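Long-range contacts in SAM-dependent methyltransferase (Pyrococcus horikoshii, PDB 1WZN), which probably transfers a methyl group from S-adenosyl-L-methionine to an acceptor not yet identified, and binds S-adenosyl-L-homocysteine: residues A25-V30 against L57-R62; R40-V45 against F106-M111. All coordinates share one frame; numbering follows the deposited sequence.

Contact 1. Residues A25-V30 against L57-R62; sequences AEIDFV and LELAER
Ile-27 is the apolar centre of this helix-helix contact, and Arg-62 lies across it. The two helix segments cross at -62° with their axes 10.2 Å apart. Ile-27 points toward the other helix. Its CG2 is anti to the backbone N and sits over the centre of one face of the Arg-62 guanidinium, 3.5 Å from Arg-62 CZ. Its CG1 slides past Glu-58, 3.4 Å from Glu-58 CG. Its CD1 and CG2 meet the Leu-59 side chain, with Ile-27 CG2 3.8 Å from Leu-59 CD2.

The Arg-62 chain is extended from CG to NE, so the guanidinium reaches acidic groups on both helices. Arg-62 NH1 and NH2 grip Asp-28 OD1 end-on, each at 2.9 Å. Asp-28 OD1 receives NH1 on its anti lone pair, and NH2 from above the carboxylate plane. The two flat groups are 59° apart. Glu-58 bends at chi2 (55°), which turns its carboxylate back to Arg-62. Glu-58 OE2 accepts Arg-62 NE at 2.7 Å and Arg-62 NH2 at 3.1 Å. Both acceptors lie near the guanidinium plane, at its edge, which fixes its rotation. Glu-31 adds a salt bridge to NH1, and Lys-24 pairs with Glu-58 OE1.

In this Rossmann-like methyltransferase fold the helices flank strand 44-48 in sequence and pack beside each other on the sheet. Phe-29 meets Trp-244 of strand 242-248 edge-to-face, and Val-30 touches Phe-112, just after strand 106-111.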
loop_
_atom_site.group_PDB
_atom_site.type_symbol
_atom_site.label_atom_id
_atom_site.label_comp_id
_atom_site.label_asym_id
_atom_site.label_seq_id
_atom_site.Cartn_x
_atom_site.Cartn_y
_atom_site.Cartn_z
ATOM N N ALA A 25 12.206 -30.434 -11.156
ATOM C CA ALA A 25 11.198 -30.707 -10.139
ATOM C C ALA A 25 9.826 -30.789 -10.803
ATOM O O ALA A 25 8.984 -31.595 -10.411
ATOM C CB ALA A 25 11.201 -29.598 -9.074
ATOM N N GLU A 26 9.602 -29.950 -11.811
ATOM C CA GLU A 26 8.321 -29.954 -12.502
ATOM C C GLU A 26 8.105 -31.232 -13.298
ATOM O O GLU A 26 7.014 -31.786 -13.292
ATOM C CB GLU A 26 8.194 -28.734 -13.421
ATOM C CG GLU A 26 7.793 -27.468 -12.678
ATOM C CD GLU A 26 7.402 -26.335 -13.600
ATOM O OE1 GLU A 26 6.999 -25.273 -13.082
ATOM O OE2 GLU A 26 7.497 -26.498 -14.837
ATOM N N ILE A 27 9.138 -31.719 -13.974
ATOM C CA ILE A 27 8.956 -32.943 -14.744
ATOM C C ILE A 27 8.850 -34.158 -13.820
ATOM O O ILE A 27 8.252 -35.169 -14.184
ATOM C CB ILE A 27 10.072 -33.097 -15.799
ATOM C CG1 ILE A 27 9.962 -31.940 -16.800
ATOM C CG2 ILE A 27 9.937 -34.426 -16.536
ATOM C CD1 ILE A 27 8.551 -31.737 -17.374
ATOM N N ASP A 28 9.409 -34.055 -12.616
ATOM C CA ASP A 28 9.284 -35.147 -11.644
ATOM C C ASP A 28 7.789 -35.283 -11.355
ATOM O O ASP A 28 7.256 -36.386 -11.280
ATOM C CB ASP A 28 9.985 -34.818 -10.318
ATOM C CG ASP A 28 11.487 -35.006 -10.374
ATOM O OD1 ASP A 28 11.990 -35.564 -11.369
ATOM O OD2 ASP A 28 12.160 -34.602 -9.397
ATOM N N PHE A 29 7.124 -34.142 -11.174
ATOM C CA PHE A 29 5.688 -34.123 -10.897
ATOM C C PHE A 29 4.918 -34.654 -12.099
ATOM O O PHE A 29 3.974 -35.429 -11.948
ATOM C CB PHE A 29 5.220 -32.698 -10.566
ATOM C CG PHE A 29 3.740 -32.592 -10.295
ATOM C CD1 PHE A 29 3.127 -33.426 -9.365
ATOM C CD2 PHE A 29 2.961 -31.654 -10.968
ATOM C CE1 PHE A 29 1.751 -33.330 -9.108
ATOM C CE2 PHE A 29 1.585 -31.548 -10.720
ATOM C CZ PHE A 29 0.981 -32.387 -9.790
ATOM N N VAL A 30 5.319 -34.230 -13.292
ATOM C CA VAL A 30 4.668 -34.692 -14.511
ATOM C C VAL A 30 4.758 -36.216 -14.618
ATOM O O VAL A 30 3.777 -36.872 -14.965
ATOM C CB VAL A 30 5.301 -34.040 -15.764
ATOM C CG1 VAL A 30 4.769 -34.706 -17.041
ATOM C CG2 VAL A 30 4.974 -32.547 -15.782
ATOM N N LEU A 57 12.835 -30.593 -23.642
ATOM C CA LEU A 57 14.137 -31.248 -23.581
ATOM C C LEU A 57 14.299 -32.078 -22.310
ATOM O O LEU A 57 14.910 -33.149 -22.333
ATOM C CB LEU A 57 15.259 -30.209 -23.691
ATOM C CG LEU A 57 15.688 -29.848 -25.125
ATOM C CD1 LEU A 57 14.553 -29.135 -25.851
ATOM C CD2 LEU A 57 16.923 -28.964 -25.083
ATOM N N GLU A 58 13.744 -31.598 -21.199
ATOM C CA GLU A 58 13.841 -32.340 -19.945
ATOM C C GLU A 58 13.117 -33.685 -20.096
ATOM O O GLU A 58 13.615 -34.729 -19.655
ATOM C CB GLU A 58 13.239 -31.514 -18.799
ATOM C CG GLU A 58 13.286 -32.177 -17.424
ATOM C CD GLU A 58 14.684 -32.611 -16.998
ATOM O OE1 GLU A 58 15.667 -31.923 -17.347
ATOM O OE2 GLU A 58 14.792 -33.637 -16.291
ATOM N N LEU A 59 11.943 -33.663 -20.726
ATOM C CA LEU A 59 11.182 -34.890 -20.962
ATOM C C LEU A 59 11.968 -35.807 -21.906
ATOM O O LEU A 59 12.040 -37.019 -21.695
ATOM C CB LEU A 59 9.811 -34.558 -21.577
ATOM C CG LEU A 59 8.731 -34.097 -20.584
ATOM C CD1 LEU A 59 7.592 -33.373 -21.297
ATOM C CD2 LEU A 59 8.207 -35.326 -19.846
ATOM N N ALA A 60 12.558 -35.230 -22.949
ATOM C CA ALA A 60 13.334 -36.022 -23.906
ATOM C C ALA A 60 14.520 -36.685 -23.217
ATOM O O ALA A 60 14.823 -37.857 -23.455
ATOM C CB ALA A 60 13.832 -35.137 -25.045
ATOM N N GLU A 61 15.196 -35.923 -22.371
ATOM C CA GLU A 61 16.356 -36.429 -21.654
ATOM C C GLU A 61 16.014 -37.683 -20.853
ATOM O O GLU A 61 16.862 -38.518 -20.558
ATOM C CB GLU A 61 16.853 -35.328 -20.711
ATOM C CG GLU A 61 18.209 -35.663 -20.079
ATOM C CD GLU A 61 18.693 -34.493 -19.244
ATOM O OE1 GLU A 61 18.910 -33.423 -19.802
ATOM O OE2 GLU A 61 18.891 -34.676 -18.046
ATOM N N ARG A 62 14.725 -37.780 -20.460
ATOM C CA ARG A 62 14.311 -38.885 -19.599
ATOM C C ARG A 62 13.797 -40.098 -20.394
ATOM O O ARG A 62 13.356 -41.097 -19.839
ATOM C CB ARG A 62 13.225 -38.373 -18.648
ATOM C CG ARG A 62 13.762 -37.357 -17.633
ATOM C CD ARG A 62 12.684 -36.935 -16.624
ATOM N NE ARG A 62 13.095 -35.731 -15.893
ATOM C CZ ARG A 62 12.635 -35.578 -14.635
ATOM N NH1 ARG A 62 11.845 -36.492 -14.097
ATOM N NH2 ARG A 62 12.988 -34.500 -13.929
#

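Contact 2. Residues R40-V45 against F106-M111; sequences REVRRV and FDAVTM
Asp-107 makes most of the polar links between these segments. Its CG is anti to the carbonyl carbon, and its carboxylate lies against the backbone of 41-44. Asp-107 OD2 accepts two backbone N-H groups. Arg-44 N lies 2.9 Å from Asp-107 OD2, almost straight at 176°, on its anti lone pair. Arg-43 N, also 2.9 Å from Asp-107 OD2, approaches from above the carboxylate plane. The other oxygen, Asp-107 OD1, forms a salt bridge with Arg-40 NE at 2.9 Å. A bend at chi3 brings that guanidinium round to within 11° of parallel to the carboxylate. Arg-40 NH1 is held separately by the carbonyl of Pro-137.

The main chains also pair. Asp-107 N gives a 2.9 Å bond to Arg-44 O in the carbonyl plane, and Ala-108 N adds a weak one to the same oxygen. Val-45 CA makes a 3.3 Å CA-H...O contact with Ala-108 O. Val-45 and Ala-108 form a parallel bridge. This joins strands 44-48 and 106-111, neighbours in the central sheet of the Rossmann-like methyltransferase fold.

Flat groups meet at Arg-44 and Phe-106. Phe-106 CE1 lies over one guanidinium face, offset toward its rim, 3.5 Å from Arg-44 NE. The two planes are 11° apart. The extended Arg-44 chain crosses Phe-106 obliquely, CG near CD1, and brings the guanidinium to CE1 and CZ; Glu-65 takes its NH1 in a salt bridge.

Apolar contacts run from the loop into the strands. Val-42 CG1, from the loop, meets Ala-108 CB at 4.0 Å. Val-45 CG1 packs against Thr-110, whose OG1 is bonded to Asp-47.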
loop_
_atom_site.group_PDB
_atom_site.type_symbol
_atom_site.label_atom_id
_atom_site.label_comp_id
_atom_site.label_asym_id
_atom_site.label_seq_id
_atom_site.Cartn_x
_atom_site.Cartn_y
_atom_site.Cartn_z
ATOM N N ARG A 40 -2.429 -45.801 -19.263
ATOM C CA ARG A 40 -1.634 -46.469 -20.284
ATOM C C ARG A 40 -0.200 -46.060 -20.040
ATOM O O ARG A 40 0.052 -45.071 -19.347
ATOM C CB ARG A 40 -2.067 -46.040 -21.696
ATOM C CG ARG A 40 -1.834 -44.564 -22.036
ATOM C CD ARG A 40 -2.225 -44.245 -23.481
ATOM N NE ARG A 40 -1.545 -45.127 -24.431
ATOM C CZ ARG A 40 -2.105 -46.184 -25.020
ATOM N NH1 ARG A 40 -3.370 -46.501 -24.776
ATOM N NH2 ARG A 40 -1.387 -46.943 -25.840
ATOM N N GLU A 41 0.740 -46.824 -20.588
ATOM C CA GLU A 41 2.147 -46.495 -20.434
ATOM C C GLU A 41 2.388 -45.249 -21.276
ATOM O O GLU A 41 1.904 -45.154 -22.405
ATOM C CB GLU A 41 3.029 -47.645 -20.931
ATOM C CG GLU A 41 4.517 -47.313 -20.927
ATOM C CD GLU A 41 5.389 -48.504 -21.286
ATOM O OE1 GLU A 41 5.066 -49.210 -22.267
ATOM O OE2 GLU A 41 6.406 -48.723 -20.595
ATOM N N VAL A 42 3.118 -44.286 -20.727
ATOM C CA VAL A 42 3.381 -43.055 -21.460
ATOM C C VAL A 42 4.779 -43.071 -22.054
ATOM O O VAL A 42 5.769 -43.146 -21.329
ATOM C CB VAL A 42 3.222 -41.814 -20.547
ATOM C CG1 VAL A 42 3.658 -40.555 -21.292
ATOM C CG2 VAL A 42 1.772 -41.686 -20.104
ATOM N N ARG A 43 4.842 -43.002 -23.382
ATOM C CA ARG A 43 6.105 -43.006 -24.111
ATOM C C ARG A 43 6.222 -41.831 -25.076
ATOM O O ARG A 43 7.251 -41.163 -25.119
ATOM C CB ARG A 43 6.249 -44.307 -24.910
ATOM C CG ARG A 43 6.364 -45.568 -24.065
ATOM C CD ARG A 43 6.282 -46.805 -24.951
ATOM N NE ARG A 43 6.440 -48.048 -24.202
ATOM C CZ ARG A 43 7.579 -48.447 -23.642
ATOM N NH1 ARG A 43 8.670 -47.698 -23.744
ATOM N NH2 ARG A 43 7.630 -49.601 -22.987
ATOM N N ARG A 44 5.167 -41.591 -25.852
ATOM C CA ARG A 44 5.151 -40.518 -26.844
ATOM C C ARG A 44 4.316 -39.337 -26.345
ATOM O O ARG A 44 3.129 -39.481 -26.031
ATOM C CB ARG A 44 4.600 -41.058 -28.172
ATOM C CG ARG A 44 4.730 -40.121 -29.380
ATOM C CD ARG A 44 4.416 -40.903 -30.661
ATOM N NE ARG A 44 3.980 -40.079 -31.793
ATOM C CZ ARG A 44 4.785 -39.385 -32.593
ATOM N NH1 ARG A 44 6.099 -39.391 -32.401
ATOM N NH2 ARG A 44 4.275 -38.703 -33.616
ATOM N N VAL A 45 4.952 -38.172 -26.286
ATOM C CA VAL A 45 4.322 -36.954 -25.776
ATOM C C VAL A 45 4.315 -35.822 -26.793
ATOM O O VAL A 45 5.300 -35.602 -27.483
ATOM C CB VAL A 45 5.080 -36.444 -24.531
ATOM C CG1 VAL A 45 4.389 -35.219 -23.949
ATOM C CG2 VAL A 45 5.175 -37.552 -23.487
ATOM N N PHE A 106 -0.912 -39.988 -29.396
ATOM C CA PHE A 106 -0.012 -39.585 -28.318
ATOM C C PHE A 106 -0.492 -40.150 -26.991
ATOM O O PHE A 106 -1.699 -40.204 -26.730
ATOM C CB PHE A 106 0.072 -38.057 -28.235
ATOM C CG PHE A 106 0.869 -37.441 -29.341
ATOM C CD1 PHE A 106 2.262 -37.510 -29.334
ATOM C CD2 PHE A 106 0.235 -36.827 -30.413
ATOM C CE1 PHE A 106 3.009 -36.978 -30.382
ATOM C CE2 PHE A 106 0.974 -36.290 -31.469
ATOM C CZ PHE A 106 2.366 -36.367 -31.451
ATOM N N ASP A 107 0.450 -40.595 -26.163
ATOM C CA ASP A 107 0.111 -41.140 -24.854
ATOM C C ASP A 107 -0.205 -39.999 -23.902
ATOM O O ASP A 107 -0.943 -40.166 -22.932
ATOM C CB ASP A 107 1.271 -41.950 -24.280
ATOM C CG ASP A 107 1.665 -43.108 -25.168
ATOM O OD1 ASP A 107 0.762 -43.856 -25.591
ATOM O OD2 ASP A 107 2.872 -43.265 -25.428
ATOM N N ALA A 108 0.382 -38.839 -24.177
ATOM C CA ALA A 108 0.146 -37.659 -23.354
ATOM C C ALA A 108 0.344 -36.402 -24.180
ATOM O O ALA A 108 1.104 -36.388 -25.152
ATOM C CB ALA A 108 1.091 -37.648 -22.156
ATOM N N VAL A 109 -0.357 -35.347 -23.787
ATOM C CA VAL A 109 -0.249 -34.060 -24.454
ATOM C C VAL A 109 -0.032 -33.067 -23.325
ATOM O O VAL A 109 -0.725 -33.126 -22.309
ATOM C CB VAL A 109 -1.548 -33.689 -25.196
ATOM C CG1 VAL A 109 -1.421 -32.290 -25.798
ATOM C CG2 VAL A 109 -1.835 -34.713 -26.303
ATOM N N THR A 110 0.937 -32.176 -23.493
ATOM C CA THR A 110 1.232 -31.184 -22.469
ATOM C C THR A 110 1.223 -29.767 -23.030
ATOM O O THR A 110 1.409 -29.546 -24.225
ATOM C CB THR A 110 2.630 -31.422 -21.831
ATOM O OG1 THR A 110 3.634 -31.395 -22.857
ATOM C CG2 THR A 110 2.686 -32.768 -21.119
ATOM N N MET A 111 0.979 -28.809 -22.146
ATOM C CA MET A 111 1.009 -27.397 -22.499
ATOM C C MET A 111 1.513 -26.765 -21.224
ATOM O O MET A 111 0.764 -26.621 -20.259
ATOM C CB MET A 111 -0.370 -26.855 -22.853
ATOM C CG MET A 111 -0.321 -25.366 -23.171
ATOM S SD MET A 111 -1.811 -24.745 -23.959
ATOM C CE MET A 111 -1.447 -25.152 -25.650
#

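Overall arrangement
The two contacts lie close together, with centres about 12 Å apart, and their segments alternate along the chain. Contact 1 is the more buried, though its salt-bridge network reaches the exposed Asp-28. It joins helix to helix through side chains alone. Contact 2 is partly buried. It joins the loop and start of one strand to its neighbour, with backbone pairing and a buried carboxylate that binds backbone N-H groups. Its charged groups gather at the entry to the strands, and small apolar side chains follow. Phe-34 of helix 23-36 bridges the two, touching Leu-59 in contact 1 and Val-42 and Ala-108 in contact 2.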